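Local coordinates for centrosome-associated zinc finger protein Cp190 (Drosophila melanogaster, PDB 6ER1) that organises chromatin domains and boundaries as a partner recruited by insulator DNA-binding proteins, and forms homodimers through its N-terminal BTB domain, at residues Q26-N30 with K31-C35; V87-V90 with N91-T95. All blocks are in the same frame, centred on the assembly; numbering follows the deposited sequence.

How the contacts relate
Both contacts are local, and their centres lie about 13 Å apart in the BTB domain. Contact 1 closes the C-terminal end of helix 17-31 and leads toward strand 37-40; contact 2 runs along the last turns of helix 83-95, closer to the centre of the folded chain. The two helices pack on each other directly. Phe29 CB comes within 3.5 Å of Tyr94 CE2 where their rings stack, and Gln26 NE2 probably donates to Tyr94 O at 3.0 Å. His50 is shared as well, bonded to Asp33 O from contact 1 and to Tyr94 OH from contact 2. Both also touch the second subunit, contact 1 through Phe28 and Tyr34, contact 2 through Phe92 and Met93.

Contact 1 (Q26-N30 with K31-C35); sequences QNFFN and KTDYC
Phe28 and Tyr34 make the aromatic part of this turn, a T-shaped pair in which the edge of Tyr34 is directed at one face of Phe28. The ring centroids are 5.0 Å apart and the planes stand at 80°. Tyr34 CE2 sits over that face toward its rim, 3.7 Å from Phe28 CE1. Asp33 CB approaches the same phenylalanine obliquely, 4.0 Å from Phe28 CD1. Leu52 of the second subunit packs on Phe28, while Tyr34 OH is hydrogen-bonded to Asn62 of that subunit.

The backbone bonds end helix 17-31 in a Schellman motif. Thr32, with positive phi, turns the chain out of the helix. Asp33 N donates to Phe28 O at 2.8 Å and Thr32 N to Phe29 O at 3.2 Å, the two bonds that define the motif. Lys31 N keeps the helical bond to Asn27 O and adds a weak one to Phe28 O.

On the outer side, the Lys31 chain is bent at chi2 (-76°) and at chi4 (56°), which brings NZ back to Asn27. NZ lies in the carbonyl plane of the Asn27 amide and gives a lone pair of OD1 a hydrogen bond of 3.3 Å.

The chemistry divides the turn: backbone bonds terminate the helix, the longer lysine-asparagine bond probably adding only modestly, while the aromatic pair meets the second subunit by packing, through Phe28, and by a hydrogen bond, through the tyrosine hydroxyl.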
ATOM      1  N   GLN A  26       5.389   6.452  -0.786  1.00 16.80           N
ATOM      2  CA  GLN A  26       5.402   7.936  -0.894  1.00 17.93           C
ATOM      3  C   GLN A  26       5.832   8.356  -2.285  1.00 17.54           C
ATOM      4  O   GLN A  26       5.225   9.254  -2.881  1.00 20.03           O
ATOM      5  CB  GLN A  26       6.300   8.463   0.189  1.00 19.32           C
ATOM      6  CG  GLN A  26       5.626   8.407   1.536  1.00 18.43           C
ATOM      7  CD  GLN A  26       6.589   8.517   2.686  1.00 18.56           C
ATOM      8  OE1 GLN A  26       7.751   8.911   2.512  1.00 23.58           O
ATOM      9  NE2 GLN A  26       6.105   8.216   3.879  1.00 20.07           N
ATOM     10  N   ASN A  27       6.854   7.695  -2.836  1.00 17.55           N
ATOM     11  CA  ASN A  27       7.255   7.954  -4.195  1.00 17.74           C
ATOM     12  C   ASN A  27       6.148   7.694  -5.196  1.00 18.11           C
ATOM     13  O   ASN A  27       5.922   8.464  -6.115  1.00 20.37           O
ATOM     14  CB  ASN A  27       8.518   7.189  -4.535  1.00 20.47           C
ATOM     15  CG  ASN A  27       8.993   7.443  -5.949  1.00 25.83           C
ATOM     16  OD1 ASN A  27       9.321   8.594  -6.293  1.00 31.84           O
ATOM     17  ND2 ASN A  27       9.016   6.395  -6.776  1.00 27.91           N
ATOM     18  N   PHE A  28       5.452   6.580  -5.034  1.00 17.03           N
ATOM     19  CA  PHE A  28       4.325   6.308  -5.911  1.00 18.12           C
ATOM     20  C   PHE A  28       3.227   7.402  -5.852  1.00 17.59           C
ATOM     21  O   PHE A  28       2.617   7.757  -6.869  1.00 20.71           O
ATOM     22  CB  PHE A  28       3.697   4.951  -5.591  1.00 18.39           C
ATOM     23  CG  PHE A  28       4.586   3.756  -5.859  1.00 18.64           C
ATOM     24  CD1 PHE A  28       5.587   3.765  -6.845  1.00 21.37           C
ATOM     25  CD2 PHE A  28       4.421   2.633  -5.080  1.00 20.23           C
ATOM     26  CE1 PHE A  28       6.368   2.646  -7.060  1.00 24.74           C
ATOM     27  CE2 PHE A  28       5.172   1.497  -5.312  1.00 21.03           C
ATOM     28  CZ  PHE A  28       6.153   1.511  -6.279  1.00 22.27           C
ATOM     29  N   PHE A  29       2.942   7.850  -4.647  1.00 16.93           N
ATOM     30  CA  PHE A  29       1.980   8.924  -4.435  1.00 17.93           C
ATOM     31  C   PHE A  29       2.418  10.200  -5.128  1.00 20.28           C
ATOM     32  O   PHE A  29       1.634  10.787  -5.868  1.00 22.32           O
ATOM     33  CB  PHE A  29       1.769   9.146  -2.934  1.00 17.82           C
ATOM     34  CG  PHE A  29       0.852  10.295  -2.569  1.00 17.82           C
ATOM     35  CD1 PHE A  29      -0.408  10.401  -3.105  1.00 19.70           C
ATOM     36  CD2 PHE A  29       1.207  11.126  -1.561  1.00 22.98           C
ATOM     37  CE1 PHE A  29      -1.257  11.387  -2.725  1.00 20.20           C
ATOM     38  CE2 PHE A  29       0.373  12.141  -1.166  1.00 23.36           C
ATOM     39  CZ  PHE A  29      -0.865  12.292  -1.759  1.00 20.64           C
ATOM     40  N   ASN A  30       3.697  10.551  -4.998  1.00 18.99           N
ATOM     41  CA  ASN A  30       4.222  11.763  -5.619  1.00 22.22           C
ATOM     42  C   ASN A  30       4.171  11.685  -7.144  1.00 22.14           C
ATOM     43  O   ASN A  30       3.922  12.689  -7.783  1.00 30.50           O
ATOM     44  CB  ASN A  30       5.658  12.002  -5.161  1.00 23.76           C
ATOM     45  CG  ASN A  30       5.784  12.284  -3.669  1.00 26.95           C
ATOM     46  OD1 ASN A  30       4.824  12.637  -3.007  1.00 36.32           O
ATOM     47  ND2 ASN A  30       6.980  12.094  -3.137  1.00 30.62           N
ATOM     48  N   LYS A  31       4.344  10.489  -7.717  1.00 23.90           N
ATOM     49  CA  LYS A  31       4.387  10.305  -9.174  1.00 24.97           C
ATOM     50  C   LYS A  31       3.009   9.880  -9.730  1.00 24.67           C
ATOM     51  O   LYS A  31       2.861   9.722 -10.937  1.00 28.65           O
ATOM     52  CB  LYS A  31       5.435   9.202  -9.506  1.00 26.77           C
ATOM     53  CG  LYS A  31       6.875   9.559  -9.146  1.00 34.44           C
ATOM     54  CD  LYS A  31       7.512  10.531 -10.117  1.00 42.94           C
ATOM     55  CE  LYS A  31       8.794  11.148  -9.554  1.00 51.85           C
ATOM     56  NZ  LYS A  31       9.810  10.130  -9.155  1.00 55.12           N
ATOM     57  N   THR A  32       2.019   9.677  -8.846  1.00 22.14           N
ATOM     58  CA  THR A  32       0.659   9.149  -9.155  1.00 23.35           C
ATOM     59  C   THR A  32       0.698   7.786  -9.838  1.00 30.52           C
ATOM     60  O   THR A  32      -0.063   7.528 -10.771  1.00 42.89           O
ATOM     61  CB  THR A  32      -0.232  10.117  -9.950  1.00 29.21           C
ATOM     62  OG1 THR A  32       0.091  10.027 -11.337  1.00 36.95           O
ATOM     63  CG2 THR A  32      -0.062  11.487  -9.416  1.00 28.56           C
ATOM     64  N   ASP A  33       1.618   6.947  -9.384  1.00 23.83           N
ATOM     65  CA  ASP A  33       1.763   5.571  -9.865  1.00 23.84           C
ATOM     66  C   ASP A  33       0.857   4.688  -9.051  1.00 20.69           C
ATOM     67  O   ASP A  33       0.877   4.757  -7.817  1.00 21.28           O
ATOM     68  CB  ASP A  33       3.202   5.096  -9.715  1.00 26.43           C
ATOM     69  CG  ASP A  33       4.150   5.759 -10.685  1.00 30.79           C
ATOM     70  OD1 ASP A  33       3.717   6.103 -11.793  1.00 37.46           O
ATOM     71  OD2 ASP A  33       5.349   5.925 -10.352  1.00 38.23           O
ATOM     72  N   TYR A  34       0.064   3.872  -9.749  1.00 19.21           N
ATOM     73  CA  TYR A  34      -0.834   2.862  -9.179  1.00 20.93           C
ATOM     74  C   TYR A  34      -2.004   3.476  -8.444  1.00 18.55           C
ATOM     75  O   TYR A  34      -2.748   2.760  -7.769  1.00 21.16           O
ATOM     76  CB  TYR A  34      -0.115   1.785  -8.303  1.00 20.54           C
ATOM     77  CG  TYR A  34       1.165   1.269  -8.928  1.00 19.95           C
ATOM     78  CD1 TYR A  34       1.112   0.445 -10.028  1.00 22.74           C
ATOM     79  CD2 TYR A  34       2.428   1.724  -8.509  1.00 22.14           C
ATOM     80  CE1 TYR A  34       2.272   0.014 -10.666  1.00 21.63           C
ATOM     81  CE2 TYR A  34       3.597   1.293  -9.144  1.00 21.26           C
ATOM     82  CZ  TYR A  34       3.501   0.425 -10.230  1.00 21.02           C
ATOM     83  OH  TYR A  34       4.619  -0.026 -10.907  1.00 23.10           O
ATOM     84  N   CYS A  35      -2.248   4.783  -8.636  1.00 22.42           N
ATOM     85  CA  CYS A  35      -3.393   5.412  -7.972  1.00 20.59           C
ATOM     86  C   CYS A  35      -4.693   4.869  -8.570  1.00 21.63           C
ATOM     87  O   CYS A  35      -4.765   4.555  -9.768  1.00 25.63           O
ATOM     88  CB  CYS A  35      -3.317   6.920  -8.027  1.00 21.23           C
ATOM     89  SG  CYS A  35      -2.003   7.622  -7.001  1.00 25.34           S
TER

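Contact 2 (V87-V90 with N91-T95); sequences VPIV and NFMYT
Val87 O is gripped by two donors: Asn91 N, in the helical bond at 2.9 Å, and a water at 3.0 Å. The same water gives Asn91 OD1 a weak hydrogen bond, so it bridges the carbonyl to the side chain one turn on. Asn91 has CG anti to its carbonyl carbon (chi1 -72°), which lays the amide beside Val87, with ND2 3.8 Å from Val87 CG1. Phe92 N, Met93 N and Tyr94 N continue the ladder of backbone bonds to Pro88 O, Ile89 O and Val90 O.

The Val90 side chain runs alongside the Tyr94 ring, CG1 of the valine 3.8 Å from CE1 of the tyrosine. Val90 O also meets the tyrosine ring at its edge, 3.3 Å from Tyr94 CD1. Beyond the helix, the hydroxyl of Tyr94 bonds to His50 and its ring stacks with Phe29; an alanine in its place would probably leave the histidine without this partner and open a gap beside Val90 and Phe29.

Another face carries Ile89 and Met93, which meet loosely at 4.2 Å between Ile89 CG2 and Met93 CE. Near the C-terminus of the helix, Thr95 OG1 donates to Asn91 O at 2.8 Å.

Phe92 meets the ring of Trp17 of the second subunit, and Met93 O is hydrogen-bonded to NE1 of that same tryptophan. This is a largely buried helix of the BTB/POZ fold, packed between helices 17-31, 51-57 and 118-124.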
ATOM      1  N   VAL A  87      -6.155  17.560   2.016  1.00 14.48           N
ATOM      2  CA  VAL A  87      -4.735  17.460   1.682  1.00 14.75           C
ATOM      3  C   VAL A  87      -3.832  17.162   2.883  1.00 13.46           C
ATOM      4  O   VAL A  87      -3.066  16.163   2.814  1.00 16.23           O
ATOM      5  CB  VAL A  87      -4.254  18.709   0.875  1.00 17.38           C
ATOM      6  CG1 VAL A  87      -2.744  18.733   0.780  1.00 18.78           C
ATOM      7  CG2 VAL A  87      -4.905  18.669  -0.499  1.00 18.52           C
ATOM      8  N   PRO A  88      -4.011  17.839   4.022  1.00 14.70           N
ATOM      9  CA  PRO A  88      -3.175  17.496   5.171  1.00 14.32           C
ATOM     10  C   PRO A  88      -3.501  16.058   5.698  1.00 12.81           C
ATOM     11  O   PRO A  88      -2.552  15.384   6.143  1.00 13.10           O
ATOM     12  CB  PRO A  88      -3.468  18.565   6.230  1.00 16.46           C
ATOM     13  CG  PRO A  88      -4.243  19.561   5.552  1.00 20.19           C
ATOM     14  CD  PRO A  88      -4.689  19.146   4.212  1.00 16.25           C
ATOM     15  N   ILE A  89      -4.790  15.724   5.697  1.00 12.20           N
ATOM     16  CA  ILE A  89      -5.170  14.355   6.215  1.00 11.86           C
ATOM     17  C   ILE A  89      -4.578  13.281   5.318  1.00 11.65           C
ATOM     18  O   ILE A  89      -4.021  12.288   5.843  1.00 13.91           O
ATOM     19  CB  ILE A  89      -6.659  14.292   6.376  1.00 12.46           C
ATOM     20  CG1 ILE A  89      -7.071  15.158   7.555  1.00 14.47           C
ATOM     21  CG2 ILE A  89      -7.089  12.832   6.641  1.00 14.51           C
ATOM     22  CD1 ILE A  89      -8.541  15.328   7.750  1.00 16.12           C
ATOM     23  N   VAL A  90      -4.690  13.409   4.013  1.00 12.54           N
ATOM     24  CA  VAL A  90      -4.110  12.408   3.121  1.00 13.05           C
ATOM     25  C   VAL A  90      -2.610  12.355   3.286  1.00 13.57           C
ATOM     26  O   VAL A  90      -1.988  11.262   3.309  1.00 14.49           O
ATOM     27  CB  VAL A  90      -4.523  12.651   1.654  1.00 15.25           C
ATOM     28  CG1 VAL A  90      -3.696  11.818   0.666  1.00 16.04           C
ATOM     29  CG2 VAL A  90      -5.987  12.352   1.445  1.00 15.69           C
ATOM     30  N   ASN A  91      -1.936  13.505   3.393  1.00 13.64           N
ATOM     31  CA  ASN A  91      -0.505  13.446   3.600  1.00 13.51           C
ATOM     32  C   ASN A  91      -0.110  12.717   4.911  1.00 13.65           C
ATOM     33  O   ASN A  91       0.896  11.959   4.961  1.00 15.78           O
ATOM     34  CB  ASN A  91       0.128  14.830   3.545  1.00 15.09           C
ATOM     35  CG  ASN A  91       0.172  15.445   2.135  1.00 17.79           C
ATOM     36  OD1 ASN A  91       0.221  14.739   1.148  1.00 23.07           O
ATOM     37  ND2 ASN A  91       0.250  16.751   2.065  1.00 21.01           N
ATOM     38  N   PHE A  92      -0.917  12.912   5.941  1.00 13.28           N
ATOM     39  CA  PHE A  92      -0.782  12.168   7.202  1.00 13.68           C
ATOM     40  C   PHE A  92      -0.941  10.664   6.953  1.00 13.02           C
ATOM     41  O   PHE A  92      -0.110   9.865   7.461  1.00 14.21           O
ATOM     42  CB  PHE A  92      -1.784  12.641   8.248  1.00 13.70           C
ATOM     43  CG  PHE A  92      -1.871  11.774   9.452  1.00 13.54           C
ATOM     44  CD1 PHE A  92      -0.900  11.727  10.406  1.00 14.09           C
ATOM     45  CD2 PHE A  92      -2.913  10.894   9.527  1.00 17.14           C
ATOM     46  CE1 PHE A  92      -0.984  10.845  11.464  1.00 15.78           C
ATOM     47  CE2 PHE A  92      -3.018  10.011  10.589  1.00 17.19           C
ATOM     48  CZ  PHE A  92      -2.063  10.005  11.568  1.00 16.90           C
ATOM     49  N   MET A  93      -1.931  10.288   6.158  1.00 13.08           N
ATOM     50  CA  MET A  93      -2.122   8.823   5.930  1.00 12.94           C
ATOM     51  C   MET A  93      -0.918   8.188   5.278  1.00 13.37           C
ATOM     52  O   MET A  93      -0.579   7.008   5.573  1.00 15.09           O
ATOM     53  CB  MET A  93      -3.344   8.568   5.086  1.00 13.97           C
ATOM     54  CG  MET A  93      -4.613   8.946   5.747  1.00 15.15           C
ATOM     55  SD  MET A  93      -5.929   8.981   4.508  1.00 19.60           S
ATOM     56  CE  MET A  93      -7.249   8.808   5.470  1.00 19.45           C
ATOM     57  N   TYR A  94      -0.194   8.903   4.426  1.00 14.26           N
ATOM     58  CA  TYR A  94       1.011   8.394   3.749  1.00 14.93           C
ATOM     59  C   TYR A  94       2.280   8.433   4.588  1.00 14.66           C
ATOM     60  O   TYR A  94       3.233   7.687   4.322  1.00 18.52           O
ATOM     61  CB  TYR A  94       1.270   9.122   2.439  1.00 14.45           C
ATOM     62  CG  TYR A  94       0.394   8.662   1.294  1.00 14.07           C
ATOM     63  CD1 TYR A  94      -0.867   9.166   1.086  1.00 14.91           C
ATOM     64  CD2 TYR A  94       0.828   7.644   0.440  1.00 13.79           C
ATOM     65  CE1 TYR A  94      -1.680   8.713   0.064  1.00 14.82           C
ATOM     66  CE2 TYR A  94       0.029   7.192  -0.588  1.00 13.96           C
ATOM     67  CZ  TYR A  94      -1.233   7.710  -0.778  1.00 14.58           C
ATOM     68  OH  TYR A  94      -2.018   7.302  -1.819  1.00 17.25           O
ATOM     69  N   THR A  95       2.294   9.252   5.624  1.00 14.98           N
ATOM     70  CA  THR A  95       3.550   9.551   6.312  1.00 16.08           C
ATOM     71  C   THR A  95       3.596   9.392   7.819  1.00 16.22           C
ATOM     72  O   THR A  95       4.689   9.181   8.362  1.00 19.14           O
ATOM     73  CB  THR A  95       4.021  11.011   6.044  1.00 16.69           C
ATOM     74  OG1 THR A  95       3.115  11.931   6.628  1.00 16.61           O
ATOM     75  CG2 THR A  95       4.170  11.312   4.571  1.00 17.95           C
TER
HETATM   76  O   HOH W   1      -2.234  15.212   0.100  1.00 27.00           O